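Local coordinates for glutamine amidotransferase domain-containing protein (Thermotoga maritima, PDB 1O1Y) that probably acts as a type 1 glutamine amidotransferase, releasing ammonia from glutamine for transfer to an acceptor that has not been established, at residues 196-199 and 200-203. Residues are numbered along the deposited sequence; the frame is centred on the assembly and turned at random.
Sequences WIEA and YKDE
Tyr200 turns its ring back against the last turn of the helix it has just left, and Ala199 and Trp196 receive it in different ways. The methyl CB of Ala199 sits over the ring centre, 3.9 Å from the centroid and only 5° off the normal, a CH-pi contact between sequence neighbours. At the rim of the same ring, CE1 of Tyr200 comes within 4.1 Å of CE3 of Trp196, an oblique apolar contact between the two side chains. With CG anti to its own carbonyl carbon (chi1 -53°), the tyrosine ring is swung back along the preceding helix, and its CD1 lies 3.4 Å from Trp196 O. That oxygen also accepts the i+4 backbone bond from Tyr200 N, 2.9 Å long and bent to 140° at the hydrogen. Here, in the flavodoxin-like fold of this glutamine amidotransferase domain, helix 190-199 ends and helix 201-206 begins: Tyr200 leaves helical geometry and stands at the N-cap position of the next helix. Further rings adjoin the pair: Trp196 packs edge-to-face with His185, and Tyr200 edge-to-face with Trp149. An alanine in place of Tyr200 would lose the whole ring, which would probably open a gap beside the Ala199 methyl and leave Trp149 without its edge-to-face partner. The outer side is far looser. Glu198 and Lys201 run side by side toward solvent, and at 4.6 Å Glu198 OE1 and Lys201 NZ form no direct contact, though the opposite charges probably still favour each other.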
ATOM      1  N   TRP A 196     -11.754  -4.685  -9.340  1.00  7.34           N
ATOM      2  CA  TRP A 196     -11.336  -5.757  -8.419  1.00  8.99           C
ATOM      3  C   TRP A 196     -12.401  -6.831  -8.285  1.00  9.41           C
ATOM      4  O   TRP A 196     -12.100  -8.043  -8.302  1.00 10.12           O
ATOM      5  CB  TRP A 196     -11.009  -5.251  -7.032  1.00  8.05           C
ATOM      6  CG  TRP A 196      -9.709  -4.545  -6.827  1.00  9.09           C
ATOM      7  CD1 TRP A 196      -9.189  -3.527  -7.577  1.00 16.38           C
ATOM      8  CD2 TRP A 196      -8.788  -4.765  -5.762  1.00  8.01           C
ATOM      9  NE1 TRP A 196      -7.990  -3.125  -7.045  1.00 17.43           N
ATOM     10  CE2 TRP A 196      -7.725  -3.864  -5.933  1.00 10.75           C
ATOM     11  CE3 TRP A 196      -8.723  -5.696  -4.694  1.00 14.39           C
ATOM     12  CZ2 TRP A 196      -6.656  -3.809  -5.073  1.00 11.11           C
ATOM     13  CZ3 TRP A 196      -7.642  -5.647  -3.845  1.00 17.86           C
ATOM     14  CH2 TRP A 196      -6.608  -4.698  -4.056  1.00 14.82           C
ATOM     15  N   ILE A 197     -13.650  -6.413  -8.148  1.00  9.37           N
ATOM     16  CA  ILE A 197     -14.719  -7.403  -8.020  1.00  9.61           C
ATOM     17  C   ILE A 197     -14.913  -8.215  -9.277  1.00  9.79           C
ATOM     18  O   ILE A 197     -15.232  -9.386  -9.191  1.00 10.20           O
ATOM     19  CB  ILE A 197     -16.049  -6.807  -7.464  1.00 11.19           C
ATOM     20  CG1 ILE A 197     -16.745  -5.929  -8.481  1.00 17.63           C
ATOM     21  CG2 ILE A 197     -15.807  -6.108  -6.158  1.00 11.25           C
ATOM     22  CD1 ILE A 197     -17.806  -5.042  -7.843  1.00 30.08           C
ATOM     23  N   GLU A 198     -14.696  -7.626 -10.454  1.00  8.78           N
ATOM     24  CA  GLU A 198     -14.684  -8.394 -11.677  1.00 10.48           C
ATOM     25  C   GLU A 198     -13.449  -9.315 -11.759  1.00  9.08           C
ATOM     26  O   GLU A 198     -13.607 -10.464 -12.164  1.00 11.93           O
ATOM     27  CB  GLU A 198     -14.782  -7.499 -12.913  1.00 10.38           C
ATOM     28  CG  GLU A 198     -14.805  -8.224 -14.252  1.00 16.18           C
ATOM     29  CD  GLU A 198     -16.001  -9.154 -14.430  1.00 30.80           C
ATOM     30  OE1 GLU A 198     -16.985  -9.077 -13.651  1.00 33.14           O
ATOM     31  OE2 GLU A 198     -15.955  -9.987 -15.361  1.00 35.93           O
ATOM     32  N   ALA A 199     -12.275  -8.829 -11.390  1.00  9.70           N
ATOM     33  CA  ALA A 199     -11.055  -9.628 -11.502  1.00  8.84           C
ATOM     34  C   ALA A 199     -11.109 -10.842 -10.564  1.00 11.36           C
ATOM     35  O   ALA A 199     -10.579 -11.914 -10.903  1.00 11.83           O
ATOM     36  CB  ALA A 199      -9.812  -8.819 -11.177  1.00 11.05           C
ATOM     37  N   TYR A 200     -11.742 -10.658  -9.397  1.00  9.05           N
ATOM     38  CA  TYR A 200     -11.708 -11.638  -8.313  1.00  9.26           C
ATOM     39  C   TYR A 200     -13.070 -12.189  -7.973  1.00  9.45           C
ATOM     40  O   TYR A 200     -13.296 -12.641  -6.864  1.00  7.55           O
ATOM     41  CB  TYR A 200     -11.019 -11.075  -7.087  1.00  8.98           C
ATOM     42  CG  TYR A 200      -9.644 -10.523  -7.397  1.00 10.01           C
ATOM     43  CD1 TYR A 200      -9.264  -9.254  -6.990  1.00 15.30           C
ATOM     44  CD2 TYR A 200      -8.741 -11.264  -8.143  1.00 11.34           C
ATOM     45  CE1 TYR A 200      -8.032  -8.730  -7.323  1.00 21.23           C
ATOM     46  CE2 TYR A 200      -7.503 -10.748  -8.474  1.00 18.86           C
ATOM     47  CZ  TYR A 200      -7.155  -9.491  -8.072  1.00 19.97           C
ATOM     48  OH  TYR A 200      -5.908  -9.000  -8.416  1.00 25.97           O
ATOM     49  N   LYS A 201     -13.926 -12.186  -8.977  1.00  9.16           N
ATOM     50  CA  LYS A 201     -15.300 -12.607  -8.896  1.00 11.48           C
ATOM     51  C   LYS A 201     -15.419 -14.032  -8.348  1.00 13.42           C
ATOM     52  O   LYS A 201     -16.279 -14.281  -7.525  1.00 12.80           O
ATOM     53  CB  LYS A 201     -15.890 -12.541 -10.304  1.00 10.65           C
ATOM     54  CG  LYS A 201     -17.230 -13.156 -10.503  1.00 17.07           C
ATOM     55  CD  LYS A 201     -17.885 -12.654 -11.809  1.00 29.40           C
ATOM     56  CE  LYS A 201     -19.404 -12.905 -11.805  1.00 38.81           C
ATOM     57  NZ  LYS A 201     -20.097 -12.443 -13.064  1.00 43.25           N
ATOM     58  N   ASP A 202     -14.576 -14.971  -8.804  1.00 13.29           N
ATOM     59  CA  ASP A 202     -14.712 -16.365  -8.331  1.00 14.08           C
ATOM     60  C   ASP A 202     -14.212 -16.554  -6.903  1.00 11.79           C
ATOM     61  O   ASP A 202     -14.772 -17.322  -6.148  1.00 10.03           O
ATOM     62  CB  ASP A 202     -14.001 -17.334  -9.270  1.00 15.11           C
ATOM     63  CG  ASP A 202     -14.615 -17.360 -10.625  1.00 20.97           C
ATOM     64  OD1 ASP A 202     -15.816 -17.005 -10.755  1.00 37.12           O
ATOM     65  OD2 ASP A 202     -13.982 -17.749 -11.631  1.00 42.34           O
ATOM     66  N   GLU A 203     -13.164 -15.855  -6.528  1.00 11.91           N
ATOM     67  CA  GLU A 203     -12.682 -15.879  -5.154  1.00 11.98           C
ATOM     68  C   GLU A 203     -13.721 -15.311  -4.203  1.00 13.79           C
ATOM     69  O   GLU A 203     -13.956 -15.867  -3.124  1.00 13.36           O
ATOM     70  CB  GLU A 203     -11.379 -15.086  -4.996  1.00 12.87           C
ATOM     71  CG  GLU A 203     -10.935 -14.920  -3.530  1.00 17.68           C
ATOM     72  CD  GLU A 203      -9.658 -14.100  -3.324  1.00 30.16           C
ATOM     73  OE1 GLU A 203      -9.227 -13.941  -2.150  1.00 27.25           O
ATOM     74  OE2 GLU A 203      -9.105 -13.579  -4.328  1.00 26.61           O
TER